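Local structure of DNA double-strand break repair nuclease NurA (2YGK) at residues A[195-209]-A[260-274]. The protein trims DNA ends as a manganese-dependent nuclease, probably acting with the HerA helicase in the end resection that prepares double-strand breaks for repair. Sequence-based numbering, arbitrary orientation.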
loop_
_atom_site.group_PDB
_atom_site.type_symbol
_atom_site.label_atom_id
_atom_site.label_comp_id
_atom_site.label_asym_id
_atom_site.label_seq_id
_atom_site.Cartn_x
_atom_site.Cartn_y
_atom_site.Cartn_z
ATOM N N GLY A 195 -11.599 -5.273 31.013
ATOM C CA GLY A 195 -11.743 -3.911 30.510
ATOM C C GLY A 195 -10.553 -2.979 30.680
ATOM O O GLY A 195 -10.670 -1.820 30.422
ATOM N N ASN A 196 -9.409 -3.469 31.127
ATOM C CA ASN A 196 -8.252 -2.607 31.381
ATOM C C ASN A 196 -7.475 -2.264 30.089
ATOM O O ASN A 196 -6.489 -1.535 30.120
ATOM C CB ASN A 196 -7.309 -3.272 32.403
ATOM C CG ASN A 196 -7.979 -3.535 33.790
ATOM O OD1 ASN A 196 -8.925 -2.859 34.205
ATOM N ND2 ASN A 196 -7.445 -4.527 34.504
ATOM N N VAL A 197 -7.899 -2.806 28.953
ATOM C CA VAL A 197 -7.218 -2.529 27.696
ATOM C C VAL A 197 -8.014 -1.493 26.889
ATOM O O VAL A 197 -9.220 -1.658 26.645
ATOM C CB VAL A 197 -7.029 -3.785 26.825
ATOM C CG1 VAL A 197 -6.069 -3.471 25.735
ATOM C CG2 VAL A 197 -6.538 -4.926 27.650
ATOM N N LEU A 198 -7.326 -0.435 26.480
ATOM C CA LEU A 198 -7.931 0.624 25.720
ATOM C C LEU A 198 -7.283 0.575 24.386
ATOM O O LEU A 198 -6.076 0.731 24.275
ATOM C CB LEU A 198 -7.664 1.975 26.366
ATOM C CG LEU A 198 -8.223 2.139 27.781
ATOM C CD1 LEU A 198 -8.007 3.541 28.239
ATOM C CD2 LEU A 198 -9.707 1.757 27.847
ATOM N N TRP A 199 -8.103 0.371 23.371
ATOM C CA TRP A 199 -7.635 0.270 22.047
ATOM C C TRP A 199 -7.928 1.595 21.348
ATOM O O TRP A 199 -9.058 1.860 20.941
ATOM C CB TRP A 199 -8.373 -0.877 21.366
ATOM C CG TRP A 199 -8.268 -2.192 22.092
ATOM C CD1 TRP A 199 -9.037 -2.633 23.147
ATOM C CD2 TRP A 199 -7.384 -3.258 21.780
ATOM N NE1 TRP A 199 -8.663 -3.900 23.517
ATOM C CE2 TRP A 199 -7.652 -4.311 22.690
ATOM C CE3 TRP A 199 -6.395 -3.437 20.804
ATOM C CZ2 TRP A 199 -6.963 -5.520 22.657
ATOM C CZ3 TRP A 199 -5.720 -4.621 20.769
ATOM C CH2 TRP A 199 -6.008 -5.661 21.703
ATOM N N ILE A 200 -6.901 2.397 21.143
ATOM C CA ILE A 200 -7.096 3.759 20.701
ATOM C C ILE A 200 -6.628 3.988 19.276
ATOM O O ILE A 200 -5.513 3.573 18.929
ATOM C CB ILE A 200 -6.324 4.677 21.617
ATOM C CG1 ILE A 200 -6.962 4.596 23.011
ATOM C CG2 ILE A 200 -6.311 6.068 21.090
ATOM C CD1 ILE A 200 -6.262 5.387 24.027
ATOM N N SER A 201 -7.458 4.655 18.471
ATOM C CA SER A 201 -7.076 5.021 17.136
ATOM C C SER A 201 -7.412 6.470 16.769
ATOM O O SER A 201 -8.441 6.980 17.142
ATOM C CB SER A 201 -7.649 4.029 16.057
ATOM O OG SER A 201 -9.033 3.705 16.201
ATOM N N LYS A 202 -6.505 7.079 15.994
ATOM C CA LYS A 202 -6.645 8.402 15.422
ATOM C C LYS A 202 -7.549 8.390 14.191
ATOM O O LYS A 202 -8.145 9.399 13.853
ATOM C CB LYS A 202 -5.264 8.936 15.039
ATOM C CG LYS A 202 -4.274 9.119 16.206
ATOM C CD LYS A 202 -2.799 9.445 15.749
ATOM C CE LYS A 202 -2.151 10.531 16.706
ATOM N NZ LYS A 202 -0.687 10.839 16.377
ATOM N N VAL A 203 -7.672 7.236 13.554
ATOM C CA VAL A 203 -8.413 7.066 12.295
ATOM C C VAL A 203 -9.498 6.007 12.460
ATOM O O VAL A 203 -9.358 5.097 13.262
ATOM C CB VAL A 203 -7.427 6.620 11.190
ATOM C CG1 VAL A 203 -8.148 6.192 9.922
ATOM C CG2 VAL A 203 -6.458 7.758 10.891
ATOM N N SER A 204 -10.589 6.122 11.718
ATOM C CA SER A 204 -11.617 5.092 11.738
ATOM C C SER A 204 -12.633 5.256 10.618
ATOM O O SER A 204 -12.882 6.362 10.169
ATOM C CB SER A 204 -12.340 5.096 13.071
ATOM O OG SER A 204 -13.392 4.149 13.058
ATOM N N ARG A 205 -13.210 4.128 10.199
ATOM C CA ARG A 205 -14.203 4.050 9.121
ATOM C C ARG A 205 -15.594 3.753 9.700
ATOM O O ARG A 205 -16.528 3.403 8.963
ATOM C CB ARG A 205 -13.822 2.949 8.110
ATOM C CG ARG A 205 -12.572 3.225 7.284
ATOM C CD ARG A 205 -12.451 2.280 6.044
ATOM N NE ARG A 205 -11.422 2.757 5.117
ATOM C CZ ARG A 205 -10.114 2.555 5.282
ATOM N NH1 ARG A 205 -9.651 1.839 6.320
ATOM N NH2 ARG A 205 -9.254 3.055 4.406
ATOM N N GLY A 206 -15.729 3.885 11.019
ATOM C CA GLY A 206 -17.005 3.629 11.665
ATOM C C GLY A 206 -18.087 4.603 11.233
ATOM O O GLY A 206 -17.817 5.770 10.979
ATOM N N ARG A 207 -19.310 4.089 11.143
ATOM C CA ARG A 207 -20.503 4.857 10.781
ATOM C C ARG A 207 -21.680 4.472 11.664
ATOM O O ARG A 207 -22.818 4.894 11.424
ATOM C CB ARG A 207 -20.844 4.641 9.296
ATOM C CG ARG A 207 -19.908 5.417 8.365
ATOM C CD ARG A 207 -19.940 4.949 6.944
ATOM N NE ARG A 207 -19.104 5.788 6.072
ATOM C CZ ARG A 207 -17.787 5.667 5.928
ATOM N NH1 ARG A 207 -17.113 4.748 6.606
ATOM N NH2 ARG A 207 -17.137 6.484 5.106
ATOM N N ASP A 208 -21.391 3.695 12.705
ATOM C CA ASP A 208 -22.404 3.229 13.628
ATOM C C ASP A 208 -23.251 4.366 14.086
ATOM O O ASP A 208 -24.459 4.211 14.202
ATOM C CB ASP A 208 -21.761 2.582 14.851
ATOM C CG ASP A 208 -21.262 1.176 14.568
ATOM O OD1 ASP A 208 -22.111 0.319 14.226
ATOM O OD2 ASP A 208 -20.034 0.938 14.689
ATOM N N LEU A 209 -22.631 5.516 14.350
ATOM C CA LEU A 209 -23.377 6.637 14.926
ATOM C C LEU A 209 -24.303 7.278 13.920
ATOM O O LEU A 209 -25.521 7.181 14.062
ATOM C CB LEU A 209 -22.452 7.701 15.530
ATOM C CG LEU A 209 -21.914 7.411 16.924
ATOM C CD1 LEU A 209 -21.195 8.649 17.418
ATOM C CD2 LEU A 209 -23.043 6.985 17.871
ATOM N N TYR A 260 -16.159 7.801 21.074
ATOM C CA TYR A 260 -15.229 8.790 20.572
ATOM C C TYR A 260 -15.044 9.838 21.615
ATOM O O TYR A 260 -15.988 10.254 22.263
ATOM C CB TYR A 260 -15.798 9.420 19.353
ATOM C CG TYR A 260 -15.881 8.458 18.222
ATOM C CD1 TYR A 260 -14.752 8.203 17.398
ATOM C CD2 TYR A 260 -17.058 7.791 17.943
ATOM C CE1 TYR A 260 -14.823 7.332 16.334
ATOM C CE2 TYR A 260 -17.143 6.910 16.844
ATOM C CZ TYR A 260 -16.013 6.677 16.059
ATOM O OH TYR A 260 -16.090 5.811 14.981
ATOM N N THR A 261 -13.828 10.282 21.822
ATOM C CA THR A 261 -13.607 11.294 22.851
ATOM C C THR A 261 -12.615 12.276 22.286
ATOM O O THR A 261 -11.817 11.932 21.412
ATOM C CB THR A 261 -13.056 10.650 24.190
ATOM O OG1 THR A 261 -12.897 11.649 25.233
ATOM C CG2 THR A 261 -11.765 9.935 23.916
ATOM N N ARG A 262 -12.744 13.511 22.760
ATOM C CA ARG A 262 -11.771 14.550 22.606
ATOM C C ARG A 262 -11.339 14.845 23.998
ATOM O O ARG A 262 -12.185 15.228 24.808
ATOM C CB ARG A 262 -12.413 15.800 21.992
ATOM C CG ARG A 262 -11.458 17.000 21.930
ATOM C CD ARG A 262 -12.091 18.207 21.290
ATOM N NE ARG A 262 -12.402 18.061 19.856
ATOM C CZ ARG A 262 -13.621 17.981 19.307
ATOM N NH1 ARG A 262 -14.717 18.009 20.049
ATOM N NH2 ARG A 262 -13.752 17.871 17.981
ATOM N N LEU A 263 -10.041 14.708 24.281
ATOM C CA LEU A 263 -9.499 14.864 25.640
ATOM C C LEU A 263 -9.260 16.307 26.025
ATOM O O LEU A 263 -9.138 16.614 27.214
ATOM C CB LEU A 263 -8.186 14.112 25.804
ATOM C CG LEU A 263 -8.370 12.617 25.548
ATOM C CD1 LEU A 263 -7.045 12.007 25.348
ATOM C CD2 LEU A 263 -9.173 11.886 26.647
ATOM N N ASP A 264 -9.205 17.185 25.026
ATOM C CA ASP A 264 -8.744 18.560 25.198
ATOM C C ASP A 264 -9.446 19.456 24.180
ATOM O O ASP A 264 -9.519 19.122 22.977
ATOM C CB ASP A 264 -7.246 18.583 24.995
ATOM C CG ASP A 264 -6.650 19.945 25.159
ATOM O OD1 ASP A 264 -7.389 20.917 25.446
ATOM O OD2 ASP A 264 -5.403 20.044 24.979
ATOM N N ASN A 265 -9.990 20.572 24.675
ATOM C CA ASN A 265 -10.702 21.540 23.854
ATOM C C ASN A 265 -9.943 21.860 22.585
ATOM O O ASN A 265 -8.799 22.244 22.659
ATOM C CB ASN A 265 -10.884 22.835 24.625
ATOM C CG ASN A 265 -12.022 22.782 25.632
ATOM O OD1 ASN A 265 -12.844 21.858 25.640
ATOM N ND2 ASN A 265 -12.112 23.818 26.459
ATOM N N GLY A 266 -10.577 21.695 21.430
ATOM C CA GLY A 266 -10.017 22.144 20.163
ATOM C C GLY A 266 -9.127 21.145 19.461
ATOM O O GLY A 266 -8.656 21.396 18.345
ATOM N N LYS A 267 -8.913 19.995 20.089
ATOM C CA LYS A 267 -7.971 18.998 19.568
ATOM C C LYS A 267 -8.676 17.842 18.876
ATOM O O LYS A 267 -9.879 17.885 18.630
ATOM C CB LYS A 267 -7.093 18.513 20.708
ATOM C CG LYS A 267 -6.342 19.642 21.361
ATOM C CD LYS A 267 -5.441 20.329 20.338
ATOM C CE LYS A 267 -4.500 21.320 20.983
ATOM N NZ LYS A 267 -5.228 22.419 21.610
ATOM N N ARG A 268 -7.906 16.834 18.504
ATOM C CA ARG A 268 -8.376 15.744 17.673
ATOM C C ARG A 268 -9.353 14.922 18.460
ATOM O O ARG A 268 -9.338 14.966 19.675
ATOM C CB ARG A 268 -7.191 14.870 17.282
ATOM C CG ARG A 268 -6.503 14.245 18.511
ATOM C CD ARG A 268 -5.565 13.160 18.124
ATOM N NE ARG A 268 -4.413 13.722 17.440
ATOM C CZ ARG A 268 -4.042 13.451 16.188
ATOM N NH1 ARG A 268 -4.740 12.613 15.423
ATOM N NH2 ARG A 268 -2.949 14.038 15.697
ATOM N N VAL A 269 -10.209 14.188 17.769
ATOM C CA VAL A 269 -11.053 13.202 18.382
ATOM C C VAL A 269 -10.380 11.857 18.132
ATOM O O VAL A 269 -9.887 11.585 17.008
ATOM C CB VAL A 269 -12.449 13.195 17.742
ATOM C CG1 VAL A 269 -13.296 12.066 18.302
ATOM C CG2 VAL A 269 -13.167 14.581 17.918
ATOM N N ILE A 270 -10.380 11.008 19.163
ATOM C CA ILE A 270 -9.894 9.632 19.040
ATOM C C ILE A 270 -11.026 8.633 19.303
ATOM O O ILE A 270 -12.000 8.958 19.998
ATOM C CB ILE A 270 -8.763 9.364 20.021
ATOM C CG1 ILE A 270 -9.237 9.481 21.464
ATOM C CG2 ILE A 270 -7.628 10.332 19.794
ATOM C CD1 ILE A 270 -8.136 9.252 22.531
ATOM N N ARG A 271 -10.895 7.427 18.732
ATOM C CA ARG A 271 -11.802 6.313 18.992
ATOM C C ARG A 271 -11.229 5.446 20.101
ATOM O O ARG A 271 -10.041 5.112 20.091
ATOM C CB ARG A 271 -11.926 5.450 17.750
ATOM C CG ARG A 271 -12.983 4.346 17.867
ATOM C CD ARG A 271 -12.911 3.363 16.694
ATOM N NE ARG A 271 -13.812 2.224 16.912
ATOM C CZ ARG A 271 -14.741 1.791 16.057
ATOM N NH1 ARG A 271 -14.938 2.368 14.855
ATOM N NH2 ARG A 271 -15.505 0.764 16.411
ATOM N N VAL A 272 -12.066 5.053 21.056
ATOM C CA VAL A 272 -11.628 4.115 22.087
ATOM C C VAL A 272 -12.525 2.898 22.051
ATOM O O VAL A 272 -13.739 3.046 22.110
ATOM C CB VAL A 272 -11.724 4.717 23.481
ATOM C CG1 VAL A 272 -11.273 3.712 24.470
ATOM C CG2 VAL A 272 -10.899 6.007 23.614
ATOM N N ASP A 273 -11.939 1.708 21.961
ATOM C CA ASP A 273 -12.668 0.456 22.142
ATOM C C ASP A 273 -12.230 -0.160 23.446
ATOM O O ASP A 273 -11.054 -0.258 23.720
ATOM C CB ASP A 273 -12.360 -0.543 21.047
ATOM C CG ASP A 273 -12.690 -0.028 19.658
ATOM O OD1 ASP A 273 -13.607 0.799 19.615
ATOM O OD2 ASP A 273 -12.003 -0.443 18.643
ATOM N N ILE A 274 -13.182 -0.609 24.240
ATOM C CA ILE A 274 -12.892 -1.241 25.507
ATOM C C ILE A 274 -13.799 -2.464 25.617
ATOM O O ILE A 274 -14.985 -2.340 25.473
ATOM C CB ILE A 274 -13.065 -0.208 26.687
ATOM C CG1 ILE A 274 -13.041 -0.878 28.050
ATOM C CG2 ILE A 274 -14.335 0.546 26.588
ATOM C CD1 ILE A 274 -13.066 0.154 29.170
HETATM O O HOH W 1 -10.171 2.118 18.535
HETATM O O HOH W 2 -17.351 0.958 13.916
#
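Arg-271 NH1 donates to Ser-204 OG at 3.0 Å, tying the loop after strand 197-201 to strand 270-274. The same hydroxyl accepts from Gly-206 N, closing an ST turn, and a water links NH1 to Asp-208 OD2. With CG anti to the backbone N (chi1 -173°), the Arg-271 side chain extends to the loop; Arg-271 NE donates a nearly straight, in-plane hydrogen bond, part of a salt bridge, at 3.1 Å to the syn lone pair of Asp-273 OD1. Thr-258 OG1 also hydrogen-bonds this oxygen. A leucine in place of Arg-271 would probably leave Asp-273 without its charged mate and the Ser-204 turn free to shift. Four backbone hydrogen bonds hold the antiparallel strands, Trp-199 pairing with Asp-273 and Ser-201 with Arg-271. On the face opposite these four side chains, Ile-200 CG2 meets Ile-270 CD1 at 3.9 Å, while Leu-198 and Ile-274 lie side by side under helix 280-291. Lys-202 CE sits over the centre of the Arg-268 guanidinium, 3.5 Å from CZ. The pairing illustrates how a central strand of the RNase H-like NurA sheet, bonded also to strand 129-133, carries the Lys-202 side chain to about 6 Å from that of manganese ligand Asp-133.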